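Local atomic coordinates of alkaline phosphatase (Antarctic bacterium, PDB entry 2W5V), a protein that probably hydrolyses phosphate monoesters as a zinc- and magnesium-dependent alkaline phosphatase, working through a phosphoserine intermediate. Residues T33-I38 and K244-F249; P61-F66 and D279-A284; G169-F174 and G212-D217; P221-G226 and I271-D276; F307-K312 and T326-T331. The protein carries 1 engineered substitution. One frame throughout, in Å; residues are numbered along the deposited sequence.

Contact 1 of 5, residues T33-I38 and K244-F249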
# COMPACT_ATOMS: atom_id res chain seq x y z
N THR B 33 -6.59 11.45 -23.40
CA THR B 33 -5.35 10.91 -23.93
C THR B 33 -4.16 11.82 -23.61
O THR B 33 -4.13 12.97 -24.05
CB THR B 33 -5.46 10.73 -25.45
OG1 THR B 33 -6.56 9.86 -25.74
CG2 THR B 33 -4.18 10.14 -26.03
N PRO B 34 -3.19 11.31 -22.85
CA PRO B 34 -2.01 12.13 -22.54
C PRO B 34 -1.11 12.27 -23.75
O PRO B 34 -0.94 11.31 -24.49
CB PRO B 34 -1.26 11.31 -21.48
CG PRO B 34 -1.92 9.97 -21.43
CD PRO B 34 -3.02 9.91 -22.43
N LYS B 35 -0.54 13.46 -23.94
CA LYS B 35 0.46 13.66 -24.98
C LYS B 35 1.83 13.19 -24.49
O LYS B 35 2.59 12.56 -25.23
CB LYS B 35 0.52 15.14 -25.36
CG LYS B 35 1.69 15.52 -26.27
CD LYS B 35 1.63 17.01 -26.62
CE LYS B 35 2.72 17.41 -27.60
NZ LYS B 35 2.51 18.78 -28.15
N ASN B 36 2.12 13.51 -23.23
CA ASN B 36 3.40 13.18 -22.61
C ASN B 36 3.23 12.20 -21.45
O ASN B 36 2.17 12.14 -20.83
CB ASN B 36 4.05 14.45 -22.06
CG ASN B 36 4.07 15.58 -23.06
OD1 ASN B 36 4.62 15.45 -24.15
ND2 ASN B 36 3.48 16.72 -22.69
N VAL B 37 4.29 11.46 -21.15
CA VAL B 37 4.29 10.55 -20.03
C VAL B 37 5.60 10.69 -19.24
O VAL B 37 6.69 10.71 -19.82
CB VAL B 37 4.18 9.09 -20.49
CG1 VAL B 37 4.22 8.15 -19.29
CG2 VAL B 37 2.90 8.89 -21.28
N ILE B 38 5.48 10.83 -17.93
CA ILE B 38 6.64 10.80 -17.05
C ILE B 38 6.47 9.62 -16.09
O ILE B 38 5.49 9.56 -15.36
CB ILE B 38 6.78 12.09 -16.25
CG1 ILE B 38 6.92 13.30 -17.19
CG2 ILE B 38 7.96 12.00 -15.29
CD1 ILE B 38 6.72 14.64 -16.51
N LYS B 244 11.09 20.54 -26.67
CA LYS B 244 11.47 21.45 -27.75
C LYS B 244 10.57 21.23 -28.96
O LYS B 244 10.19 20.10 -29.26
CB LYS B 244 12.91 21.20 -28.18
CG LYS B 244 13.96 21.88 -27.34
CD LYS B 244 15.33 21.25 -27.57
CE LYS B 244 15.68 21.18 -29.05
NZ LYS B 244 17.01 20.53 -29.26
N ASP B 245 10.24 22.32 -29.64
CA ASP B 245 9.53 22.24 -30.91
C ASP B 245 8.16 21.58 -30.76
O ASP B 245 7.68 20.92 -31.68
CB ASP B 245 10.36 21.47 -31.94
CG ASP B 245 11.74 22.08 -32.15
OD1 ASP B 245 12.69 21.31 -32.45
OD2 ASP B 245 11.88 23.31 -32.02
N ASN B 246 7.56 21.76 -29.58
CA ASN B 246 6.22 21.26 -29.31
C ASN B 246 6.12 19.74 -29.42
O ASN B 246 5.06 19.19 -29.72
CB ASN B 246 5.21 21.92 -30.25
CG ASN B 246 3.81 21.98 -29.66
OD1 ASN B 246 3.65 22.26 -28.47
ND2 ASN B 246 2.81 21.71 -30.48
N SER B 247 7.24 19.07 -29.18
CA SER B 247 7.32 17.62 -29.31
C SER B 247 6.71 16.93 -28.10
O SER B 247 6.79 17.44 -26.99
CB SER B 247 8.79 17.21 -29.47
OG SER B 247 8.92 15.81 -29.52
N ALA B 248 6.11 15.77 -28.30
CA ALA B 248 5.67 14.96 -27.17
C ALA B 248 6.88 14.21 -26.61
O ALA B 248 7.88 14.03 -27.31
CB ALA B 248 4.60 13.99 -27.61
N PHE B 249 6.80 13.78 -25.36
CA PHE B 249 7.94 13.12 -24.75
C PHE B 249 7.56 12.00 -23.78
O PHE B 249 6.46 11.96 -23.25
CB PHE B 249 8.85 14.14 -24.06
CG PHE B 249 8.21 14.85 -22.88
CD1 PHE B 249 8.17 14.25 -21.62
CD2 PHE B 249 7.67 16.13 -23.02
CE1 PHE B 249 7.60 14.90 -20.53
CE2 PHE B 249 7.11 16.80 -21.93
CZ PHE B 249 7.07 16.17 -20.69
O HOH W 1 5.15 18.30 -24.92
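The carboxamide of Asn36 lies stacked over one face of the Phe249 ring, the two planes 11° apart. Asn36 CB sits above the ring centre as a CH-pi contact, 3.8 Å from the centroid, and Asn36 CG covers the CD2-CE2 side. Phe249 CG stands between its own backbone N and carbonyl carbon (chi1 65°), which places the start of the ring on the side of Asn36. At the ring edge, in its plane, Ile38 CG1 meets Phe249 CE1 at 3.8 Å.

Three direct hydrogen bonds join the segments. Phe249 N donates to Asn36 OD1 at 3.0 Å, so one amide is both stacked on the residue and bonded to its backbone. Val37 N reaches Phe249 O at 3.1 Å and starts the pairing of two parallel strands. Lys35, extended along its whole length, brings NZ to Asn246 O at 3.0 Å from above the carbonyl plane, while its CG packs on Ala248 CB. A water donates to both Asn36 OD1 and Ser247 O, giving OD1 a second donor.

Asn36 ND2 turns to Thr294 OG1 at the start of strand 294-299, the other neighbour of strand 36-42 in the central sheet. Strand 249-255 enters that sheet on the opposite side of 36-42, and helix 230-242 covers Ile38 and Phe249 through Ile239.

Contact 2 of 5, residues P61-F66 and D279-A284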
# COMPACT_ATOMS: atom_id res chain seq x y z
N PRO B 61 4.19 15.59 1.95
CA PRO B 61 4.76 14.89 0.80
C PRO B 61 3.97 15.14 -0.47
O PRO B 61 2.75 15.27 -0.42
CB PRO B 61 4.63 13.41 1.18
CG PRO B 61 4.43 13.39 2.64
CD PRO B 61 3.74 14.66 3.00
N ASN B 62 4.65 15.18 -1.61
CA ASN B 62 3.98 15.35 -2.88
C ASN B 62 3.11 14.13 -3.22
O ASN B 62 2.17 14.22 -4.01
CB ASN B 62 4.99 15.67 -3.98
CG ASN B 62 5.58 17.06 -3.82
OD1 ASN B 62 4.84 18.05 -3.85
ND2 ASN B 62 6.89 17.15 -3.63
N TYR B 63 3.41 13.00 -2.59
CA TYR B 63 2.51 11.86 -2.69
C TYR B 63 1.04 12.24 -2.47
O TYR B 63 0.15 11.68 -3.10
CB TYR B 63 2.89 10.76 -1.69
CG TYR B 63 4.08 9.92 -2.10
CD1 TYR B 63 5.31 10.07 -1.49
CD2 TYR B 63 3.96 8.97 -3.11
CE1 TYR B 63 6.41 9.31 -1.88
CE2 TYR B 63 5.05 8.20 -3.51
CZ TYR B 63 6.27 8.37 -2.89
OH TYR B 63 7.36 7.60 -3.27
N THR B 64 0.77 13.20 -1.57
CA THR B 64 -0.61 13.51 -1.21
C THR B 64 -1.41 14.17 -2.34
O THR B 64 -2.63 14.30 -2.25
CB THR B 64 -0.71 14.41 0.04
OG1 THR B 64 -0.06 15.65 -0.22
CG2 THR B 64 -0.08 13.73 1.24
N GLN B 65 -0.72 14.59 -3.40
CA GLN B 65 -1.41 15.16 -4.56
C GLN B 65 -2.16 14.10 -5.37
O GLN B 65 -3.02 14.44 -6.18
CB GLN B 65 -0.42 15.89 -5.47
CG GLN B 65 0.25 17.09 -4.84
CD GLN B 65 1.09 17.88 -5.82
OE1 GLN B 65 0.61 18.30 -6.87
NE2 GLN B 65 2.36 18.08 -5.48
N PHE B 66 -1.83 12.82 -5.18
CA PHE B 66 -2.42 11.77 -6.01
C PHE B 66 -3.78 11.30 -5.50
O PHE B 66 -3.99 11.15 -4.30
CB PHE B 66 -1.49 10.55 -6.11
CG PHE B 66 -0.26 10.79 -6.93
CD1 PHE B 66 0.96 11.05 -6.33
CD2 PHE B 66 -0.32 10.73 -8.32
CE1 PHE B 66 2.10 11.26 -7.09
CE2 PHE B 66 0.82 10.93 -9.09
CZ PHE B 66 2.02 11.20 -8.48
N ASP B 279 10.68 14.96 -3.80
CA ASP B 279 10.94 16.26 -4.44
C ASP B 279 10.78 16.16 -5.96
O ASP B 279 10.16 17.03 -6.59
CB ASP B 279 12.33 16.78 -4.08
CG ASP B 279 12.37 17.43 -2.70
OD1 ASP B 279 11.29 17.63 -2.09
OD2 ASP B 279 13.48 17.73 -2.21
N ALA B 280 11.36 15.12 -6.55
CA ALA B 280 11.24 14.89 -7.99
C ALA B 280 9.79 14.71 -8.40
O ALA B 280 9.37 15.18 -9.45
CB ALA B 280 12.05 13.67 -8.41
N ILE B 281 9.01 14.02 -7.56
CA ILE B 281 7.58 13.89 -7.82
C ILE B 281 6.93 15.28 -7.92
O ILE B 281 6.15 15.53 -8.83
CB ILE B 281 6.86 13.07 -6.73
CG1 ILE B 281 7.35 11.62 -6.73
CG2 ILE B 281 5.35 13.14 -6.93
CD1 ILE B 281 6.72 10.78 -5.61
N GLY B 282 7.26 16.16 -6.99
CA GLY B 282 6.73 17.52 -6.99
C GLY B 282 7.08 18.26 -8.27
O GLY B 282 6.28 19.03 -8.82
N THR B 283 8.30 18.04 -8.76
CA THR B 283 8.74 18.66 -10.00
C THR B 283 7.90 18.18 -11.18
O THR B 283 7.40 18.98 -11.98
CB THR B 283 10.21 18.33 -10.28
OG1 THR B 283 11.02 18.84 -9.21
CG2 THR B 283 10.66 18.93 -11.59
N ALA B 284 7.73 16.87 -11.30
CA ALA B 284 6.95 16.32 -12.40
C ALA B 284 5.52 16.82 -12.33
O ALA B 284 4.95 17.24 -13.34
CB ALA B 284 6.97 14.81 -12.35
O HOH W 2 8.60 19.25 -2.93
O HOH W 3 4.14 20.01 -7.34
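Asn62 comes closest to the helix at Gly282, the two CA atoms 5.4 Å apart, where a short 3-10 turn (62-65) lies against the middle of helix 267-291. The amide of Asn62 rests on the glycine backbone: its ND2 is 3.4 Å from Gly282 CA, and its CG is as near. With no side chain at Gly282, the amide can lie this close to its CA. Ile281 fills the apolar half of the contact by splitting its two branches between two rings. Its CD1 lies over one face of Tyr63, offset toward the rim and 3.7 Å from Tyr63 CZ; its CG2 meets the edge of the Phe66 ring near its plane, 3.8 Å from CE1, and also touches Asn62 CB.

In the alkaline phosphatase fold a central beta-sheet is flanked by helices, and here the connection leading into strand 68-73 is packed on one of them. Ile281 and Phe66 both also touch Val298 of strand 294-299, Phe345 meets the rings of Tyr63 and Phe66, and Tyr63 packs on Ile357 of the second subunit.

The polar groups are joined through water. One water accepts from Asn62 ND2 at 2.8 Å and donates to Asp279 OD1, which also forms a salt bridge with Lys57 NZ. A second accepts from Gln65 NE2 and donates to Gly282 O at 2.8 Å. Asp278, one residue before the helical segment, accepts from Asn62 N and Tyr63 N through its two carboxylate oxygens. Within the turn, Thr64 OG1 donates to Pro61 O at 2.8 Å, an acceptor it shares with Thr64 N.

Contact 3 of 5, residues G169-F174 and G212-D217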
# COMPACT_ATOMS: atom_id res chain seq x y z
N GLY B 169 25.13 8.61 -13.39
CA GLY B 169 26.54 8.29 -13.21
C GLY B 169 26.98 7.27 -14.25
O GLY B 169 26.29 7.06 -15.25
N GLY B 170 28.12 6.64 -14.01
CA GLY B 170 28.59 5.55 -14.85
C GLY B 170 29.62 5.89 -15.91
O GLY B 170 29.78 5.15 -16.88
N LEU B 171 30.33 7.00 -15.73
CA LEU B 171 31.36 7.38 -16.70
C LEU B 171 32.36 6.25 -16.94
O LEU B 171 32.89 6.08 -18.03
CB LEU B 171 32.08 8.65 -16.26
CG LEU B 171 33.08 9.25 -17.25
CD1 LEU B 171 32.42 9.54 -18.59
CD2 LEU B 171 33.71 10.51 -16.68
N ASN B 172 32.62 5.47 -15.89
CA ASN B 172 33.55 4.35 -15.98
C ASN B 172 33.20 3.37 -17.09
O ASN B 172 34.09 2.85 -17.77
CB ASN B 172 33.61 3.60 -14.64
CG ASN B 172 34.55 4.26 -13.64
OD1 ASN B 172 35.29 5.18 -13.98
ND2 ASN B 172 34.52 3.78 -12.40
N TYR B 173 31.91 3.10 -17.29
CA TYR B 173 31.48 2.10 -18.27
C TYR B 173 31.62 2.58 -19.71
O TYR B 173 31.50 1.79 -20.66
CB TYR B 173 30.06 1.63 -17.94
CG TYR B 173 30.00 1.10 -16.53
CD1 TYR B 173 29.57 1.90 -15.48
CD2 TYR B 173 30.42 -0.20 -16.24
CE1 TYR B 173 29.55 1.42 -14.18
CE2 TYR B 173 30.40 -0.68 -14.95
CZ TYR B 173 29.96 0.13 -13.92
OH TYR B 173 29.94 -0.36 -12.64
N PHE B 174 31.91 3.86 -19.87
CA PHE B 174 32.13 4.45 -21.19
C PHE B 174 33.60 4.78 -21.50
O PHE B 174 34.02 4.75 -22.66
CB PHE B 174 31.29 5.72 -21.33
CG PHE B 174 29.81 5.47 -21.35
CD1 PHE B 174 29.12 5.36 -22.55
CD2 PHE B 174 29.10 5.34 -20.17
CE1 PHE B 174 27.76 5.12 -22.56
CE2 PHE B 174 27.73 5.10 -20.18
CZ PHE B 174 27.06 5.00 -21.38
N GLY B 212 23.63 14.12 -23.23
CA GLY B 212 23.94 13.12 -22.23
C GLY B 212 24.79 13.69 -21.11
O GLY B 212 25.79 14.37 -21.36
N PHE B 213 24.39 13.43 -19.87
CA PHE B 213 25.16 13.87 -18.71
C PHE B 213 25.70 12.65 -17.95
O PHE B 213 24.92 11.84 -17.43
CB PHE B 213 24.29 14.70 -17.76
CG PHE B 213 23.90 16.05 -18.30
CD1 PHE B 213 24.70 17.16 -18.08
CD2 PHE B 213 22.71 16.21 -18.99
CE1 PHE B 213 24.33 18.42 -18.56
CE2 PHE B 213 22.33 17.46 -19.48
CZ PHE B 213 23.15 18.56 -19.26
N LEU B 214 27.02 12.53 -17.89
CA LEU B 214 27.68 11.46 -17.13
C LEU B 214 28.48 12.10 -16.00
O LEU B 214 29.65 12.43 -16.18
CB LEU B 214 28.59 10.63 -18.06
CG LEU B 214 27.86 9.76 -19.09
CD1 LEU B 214 28.81 9.24 -20.16
CD2 LEU B 214 27.13 8.59 -18.39
N LEU B 215 27.84 12.25 -14.84
CA LEU B 215 28.34 13.15 -13.80
C LEU B 215 29.05 12.47 -12.62
O LEU B 215 29.30 13.10 -11.59
CB LEU B 215 27.19 14.03 -13.29
CG LEU B 215 26.49 14.84 -14.38
CD1 LEU B 215 25.37 15.67 -13.79
CD2 LEU B 215 27.51 15.72 -15.13
N ALA B 216 29.38 11.20 -12.79
CA ALA B 216 30.10 10.45 -11.76
C ALA B 216 30.72 9.24 -12.42
O ALA B 216 30.24 8.78 -13.45
CB ALA B 216 29.15 10.02 -10.65
N ASP B 217 31.80 8.73 -11.84
CA ASP B 217 32.48 7.56 -12.39
C ASP B 217 31.59 6.34 -12.26
O ASP B 217 31.47 5.55 -13.19
CB ASP B 217 33.82 7.33 -11.69
CG ASP B 217 34.83 8.43 -11.97
OD1 ASP B 217 34.57 9.27 -12.86
OD2 ASP B 217 35.88 8.45 -11.29
O HOH W 4 35.17 7.53 -14.92
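Leu171 N and Asn172 N donate to two successive carbonyls, Ala216 O and Asp217 O, tying the chain around the start of helix 172-175 to the chain that follows strand 210-214. The contact lies at the ends of the neighbouring parallel strands 165-169 and 210-214 in the central sheet of the alkaline phosphatase fold, where both chains have moved on into loop or helix. The Leu171 N to Ala216 O bond is 2.9 Å long and nearly straight, 168° at the hydrogen. Asn172 N reaches Asp217 O at 2.9 Å, in the carbonyl plane and on a lone pair. Gly170 N adds a weak, bent bond to Ala216 O, which therefore takes two donors. Gly170 has a positive phi, a conformation easy for glycine, at the bend between strand 165-169 and the helix. Its own carbonyl, Gly170 O, accepts from Tyr173 N, and Leu171 O accepts from both Phe174 N and Thr175 OG1.

Beyond the backbone, Asn172 ND2 is taken by Glu218 OE1, the carboxylate that also accepts from Tyr173 OH. Asn172 OD1 lies 3.5 Å from Asp217 CB.

Leu214 points toward the other segment and supplies the apolar part. Its CD1 sits over one face of Phe174, offset toward the rim and 3.9 Å from Phe174 CD2, and the same methyl meets Leu171 CD1 at 3.9 Å. Leu171 CG is anti to the backbone N (chi1 -174°), and the turn at chi2 (57°) sets CD1 against Leu214. The other methyl, Leu214 CD2, packs against Gly169 O at 3.6 Å.

Contact 4 of 5, residues P221-G226 and I271-D276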
# COMPACT_ATOMS: atom_id res chain seq x y z
N PRO B 221 26.69 10.76 -6.03
CA PRO B 221 26.84 10.84 -4.57
C PRO B 221 25.51 10.56 -3.87
O PRO B 221 24.46 10.75 -4.47
CB PRO B 221 27.25 12.31 -4.34
CG PRO B 221 27.90 12.71 -5.64
CD PRO B 221 27.15 11.98 -6.71
N THR B 222 25.55 10.10 -2.62
CA THR B 222 24.32 10.01 -1.83
C THR B 222 23.86 11.42 -1.50
O THR B 222 24.62 12.37 -1.64
CB THR B 222 24.51 9.21 -0.52
OG1 THR B 222 25.47 9.87 0.32
CG2 THR B 222 24.97 7.79 -0.82
N MET B 223 22.61 11.55 -1.06
CA MET B 223 22.11 12.84 -0.58
C MET B 223 22.96 13.30 0.60
O MET B 223 23.31 14.47 0.72
CB MET B 223 20.65 12.73 -0.15
CG MET B 223 19.65 12.55 -1.29
SD MET B 223 19.78 13.86 -2.54
CE MET B 223 19.27 15.30 -1.59
N GLU B 224 23.30 12.35 1.48
CA GLU B 224 24.05 12.68 2.68
C GLU B 224 25.47 13.14 2.35
O GLU B 224 26.15 13.75 3.18
CB GLU B 224 24.07 11.49 3.66
CG GLU B 224 22.72 11.22 4.33
CD GLU B 224 22.74 10.04 5.29
OE1 GLU B 224 23.56 9.12 5.10
OE2 GLU B 224 21.93 10.02 6.24
N LYS B 225 25.92 12.85 1.13
CA LYS B 225 27.23 13.30 0.68
C LYS B 225 27.12 14.49 -0.26
O LYS B 225 28.08 14.83 -0.95
CB LYS B 225 27.99 12.16 -0.01
CG LYS B 225 28.49 11.09 0.94
CD LYS B 225 29.72 11.57 1.69
CE LYS B 225 30.28 10.49 2.59
NZ LYS B 225 31.46 10.97 3.37
N GLY B 226 25.94 15.11 -0.31
CA GLY B 226 25.77 16.37 -1.01
C GLY B 226 25.38 16.30 -2.47
O GLY B 226 25.77 17.16 -3.25
N ILE B 271 15.79 7.12 4.13
CA ILE B 271 14.89 8.25 4.30
C ILE B 271 15.30 9.47 3.47
O ILE B 271 14.46 10.09 2.81
CB ILE B 271 14.76 8.63 5.78
CG1 ILE B 271 13.95 7.56 6.51
CG2 ILE B 271 14.08 9.98 5.92
CD1 ILE B 271 13.94 7.73 8.02
N SER B 272 16.58 9.81 3.48
CA SER B 272 17.03 10.98 2.72
C SER B 272 16.86 10.74 1.22
O SER B 272 16.54 11.67 0.47
CB SER B 272 18.49 11.35 3.06
OG SER B 272 19.37 10.27 2.84
N GLU B 273 17.04 9.50 0.78
CA GLU B 273 16.92 9.21 -0.65
C GLU B 273 15.46 9.29 -1.10
O GLU B 273 15.16 9.82 -2.17
CB GLU B 273 17.53 7.86 -1.00
CG GLU B 273 19.06 7.75 -0.77
CD GLU B 273 19.88 8.73 -1.61
OE1 GLU B 273 19.56 8.94 -2.79
OE2 GLU B 273 20.87 9.29 -1.08
N ILE B 274 14.53 8.78 -0.30
CA ILE B 274 13.14 8.82 -0.73
C ILE B 274 12.55 10.22 -0.57
O ILE B 274 11.67 10.61 -1.32
CB ILE B 274 12.25 7.74 -0.06
CG1 ILE B 274 10.91 7.66 -0.80
CG2 ILE B 274 12.06 8.04 1.40
CD1 ILE B 274 10.04 6.50 -0.38
N ASN B 275 13.05 10.98 0.40
CA ASN B 275 12.68 12.39 0.51
C ASN B 275 13.06 13.16 -0.77
O ASN B 275 12.29 14.00 -1.24
CB ASN B 275 13.32 13.04 1.74
CG ASN B 275 12.54 12.77 3.02
OD1 ASN B 275 11.45 12.17 2.99
ND2 ASN B 275 13.08 13.20 4.15
N ASP B 276 14.24 12.87 -1.30
CA ASP B 276 14.69 13.46 -2.56
C ASP B 276 13.78 13.04 -3.72
O ASP B 276 13.40 13.86 -4.56
CB ASP B 276 16.14 13.06 -2.86
CG ASP B 276 16.64 13.58 -4.19
OD1 ASP B 276 16.66 14.81 -4.37
OD2 ASP B 276 17.00 12.75 -5.06
O HOH W 5 21.72 9.76 1.48
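Met223, in the loop between strand 210-214 and helix 230-242, carries the contact with helix 267-291. Its side chain is turned at chi2 (-55°), which brings SD to Asp276, and again at chi3 (-65°), which sets CE beside Asp276 OD1. Its CG lies 3.5 Å from Glu273 OE2 and also touches Ser272 O. The Met223 and Asp276 side chains cross at about a right angle, SD coming to 3.6 Å from Asp276 CG.

Glu273 is bent too, at chi2 (-62°), and its carboxylate reaches back to the loop: OE2 accepts from Met223 N at 2.9 Å through its syn lone pair, in an almost straight bond. A water accepts from Glu224 N and donates to Glu273 OE2 and Ser272 OG, the latter also hydrogen-bonded to Ser268 O one turn back in the helix. Glu224, extended beyond CG, lays its CG 3.8 Å from Ser272 OG, and its OE2 is hydrogen-bonded to Ser268 OG, beside the magnesium ion held by Asn266 and Ser268.

Arg227 NH2 forms salt bridges with Glu273 OE1 and Asp276 OD2. Its positive charge probably offsets the two carboxylates that touch Met223 and helps keep Glu273 ionised, a state suited to accepting both the backbone N-H and the water proton.

Contact 5 of 5, residues F307-K312 and T326-T331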
# COMPACT_ATOMS: atom_id res chain seq x y z
N PHE B 307 11.62 -2.68 5.60
CA PHE B 307 11.58 -1.42 6.33
C PHE B 307 10.24 -1.27 7.06
O PHE B 307 9.17 -1.48 6.48
CB PHE B 307 11.82 -0.26 5.35
CG PHE B 307 11.80 1.12 5.97
CD1 PHE B 307 12.90 1.60 6.69
CD2 PHE B 307 10.71 1.96 5.78
CE1 PHE B 307 12.89 2.88 7.23
CE2 PHE B 307 10.69 3.24 6.32
CZ PHE B 307 11.78 3.71 7.05
N THR B 308 10.30 -0.91 8.34
CA THR B 308 9.11 -0.85 9.18
C THR B 308 9.15 0.37 10.10
O THR B 308 10.18 0.65 10.73
CB THR B 308 8.97 -2.14 9.99
OG1 THR B 308 8.83 -3.24 9.10
CG2 THR B 308 7.77 -2.08 10.92
N LEU B 309 8.04 1.10 10.17
CA LEU B 309 7.94 2.28 11.03
C LEU B 309 7.49 1.86 12.44
O LEU B 309 6.41 2.23 12.91
CB LEU B 309 6.98 3.32 10.43
CG LEU B 309 7.45 3.89 9.09
CD1 LEU B 309 6.42 4.83 8.50
CD2 LEU B 309 8.79 4.60 9.26
N ALA B 310 8.35 1.09 13.10
CA ALA B 310 8.05 0.54 14.42
C ALA B 310 8.09 1.60 15.49
O ALA B 310 8.65 2.69 15.30
CB ALA B 310 9.04 -0.59 14.76
N ALA B 311 7.50 1.29 16.64
CA ALA B 311 7.59 2.15 17.80
C ALA B 311 9.03 2.27 18.25
O ALA B 311 9.79 1.29 18.25
CB ALA B 311 6.75 1.58 18.93
N LYS B 312 9.41 3.48 18.64
CA LYS B 312 10.72 3.73 19.23
C LYS B 312 10.92 2.85 20.44
O LYS B 312 9.98 2.57 21.19
CB LYS B 312 10.81 5.20 19.65
CG LYS B 312 12.19 5.68 20.02
CD LYS B 312 13.02 5.98 18.78
CE LYS B 312 14.45 6.35 19.15
NZ LYS B 312 14.49 7.40 20.21
N THR B 326 4.79 6.68 21.18
CA THR B 326 4.74 8.11 20.85
C THR B 326 5.57 8.44 19.63
O THR B 326 5.19 9.29 18.84
CB THR B 326 5.20 9.00 22.01
OG1 THR B 326 6.50 8.58 22.46
CG2 THR B 326 4.21 8.92 23.16
N GLU B 327 6.71 7.76 19.47
CA GLU B 327 7.63 8.04 18.37
C GLU B 327 8.00 6.78 17.59
O GLU B 327 7.76 5.66 18.03
CB GLU B 327 8.95 8.63 18.87
CG GLU B 327 8.83 9.91 19.68
CD GLU B 327 10.19 10.45 20.06
OE1 GLU B 327 10.40 10.80 21.24
OE2 GLU B 327 11.06 10.51 19.16
N ILE B 328 8.63 6.99 16.44
CA ILE B 328 8.99 5.92 15.53
C ILE B 328 10.48 5.61 15.56
O ILE B 328 11.31 6.52 15.53
CB ILE B 328 8.59 6.28 14.08
CG1 ILE B 328 7.07 6.30 13.94
CG2 ILE B 328 9.22 5.31 13.10
CD1 ILE B 328 6.59 7.00 12.66
N GLY B 329 10.81 4.32 15.61
CA GLY B 329 12.18 3.85 15.43
C GLY B 329 12.22 2.82 14.31
O GLY B 329 11.86 1.66 14.52
N PRO B 330 12.64 3.24 13.10
CA PRO B 330 12.64 2.33 11.94
C PRO B 330 13.41 1.04 12.20
O PRO B 330 14.48 1.07 12.80
CB PRO B 330 13.32 3.16 10.85
CG PRO B 330 13.07 4.57 11.24
CD PRO B 330 13.11 4.59 12.75
N THR B 331 12.85 -0.09 11.76
CA THR B 331 13.50 -1.39 11.86
C THR B 331 13.51 -2.07 10.49
O THR B 331 12.81 -1.65 9.57
CB THR B 331 12.79 -2.32 12.88
OG1 THR B 331 11.41 -2.46 12.51
CG2 THR B 331 12.87 -1.75 14.29
O HOH W 6 12.15 0.38 16.85
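The Phe307 ring meets Pro330 obliquely, its CE1 3.7 Å from Pro330 CB, the two side chains lying side by side and pointing the same way. The ring also touches Leu270 of helix 267-291 and residues of helix 47-52.

The two chains run antiparallel but irregularly. Thr308 and Thr331 form a single hydrogen-bonded bridge, N to O in both directions at 2.9 Å (Thr308 N to Thr331 O) and 3.0 Å (Thr331 N to Thr308 O). An inverse gamma turn centred on Leu309 then interrupts the pairing, which resumes around the non-hydrogen-bonded pair Ala311 and Ile328: Gly329 N donates to Ala310 O at 2.7 Å and Lys312 N to Glu327 O at 2.8 Å. This is the base of the projecting two-stranded hairpin 311-315/321-324.

Ile328 CG2 packs on Leu309 CD2 at 3.9 Å and on Ala310 O. Thr331 OG1 approaches Thr308 CB at 3.5 Å, while Thr331 OG1 and Ser333 OG of the second subunit are hydrogen-bonded. Ala310 packs on Thr334 and Ile328 on Ala339, both of the second subunit. A water donates to both Ala311 O and Gly329 O.

In the fold
Contacts 1 and 3 both reach the central sheet, at different strands: contact 1 begins the pairing of two neighbouring strands, while contact 3 ties chains leaving two others. Contacts 2 and 4 share helix 267-291, their centres about 16 Å apart. The first is mainly apolar packing with bridging water, the second a carboxylate-rich contact near a bound magnesium. Contact 1 touches contact 2 through Ile38 and Ala284, and contact 2 meets contact 4 through Tyr63 and Ile274. Contact 5, its centre about 26 Å from that of the chain, is peripheral yet lies against the second subunit, as, more slightly, does contact 2, and relies on backbone pairing. All five mix buried with more exposed residues.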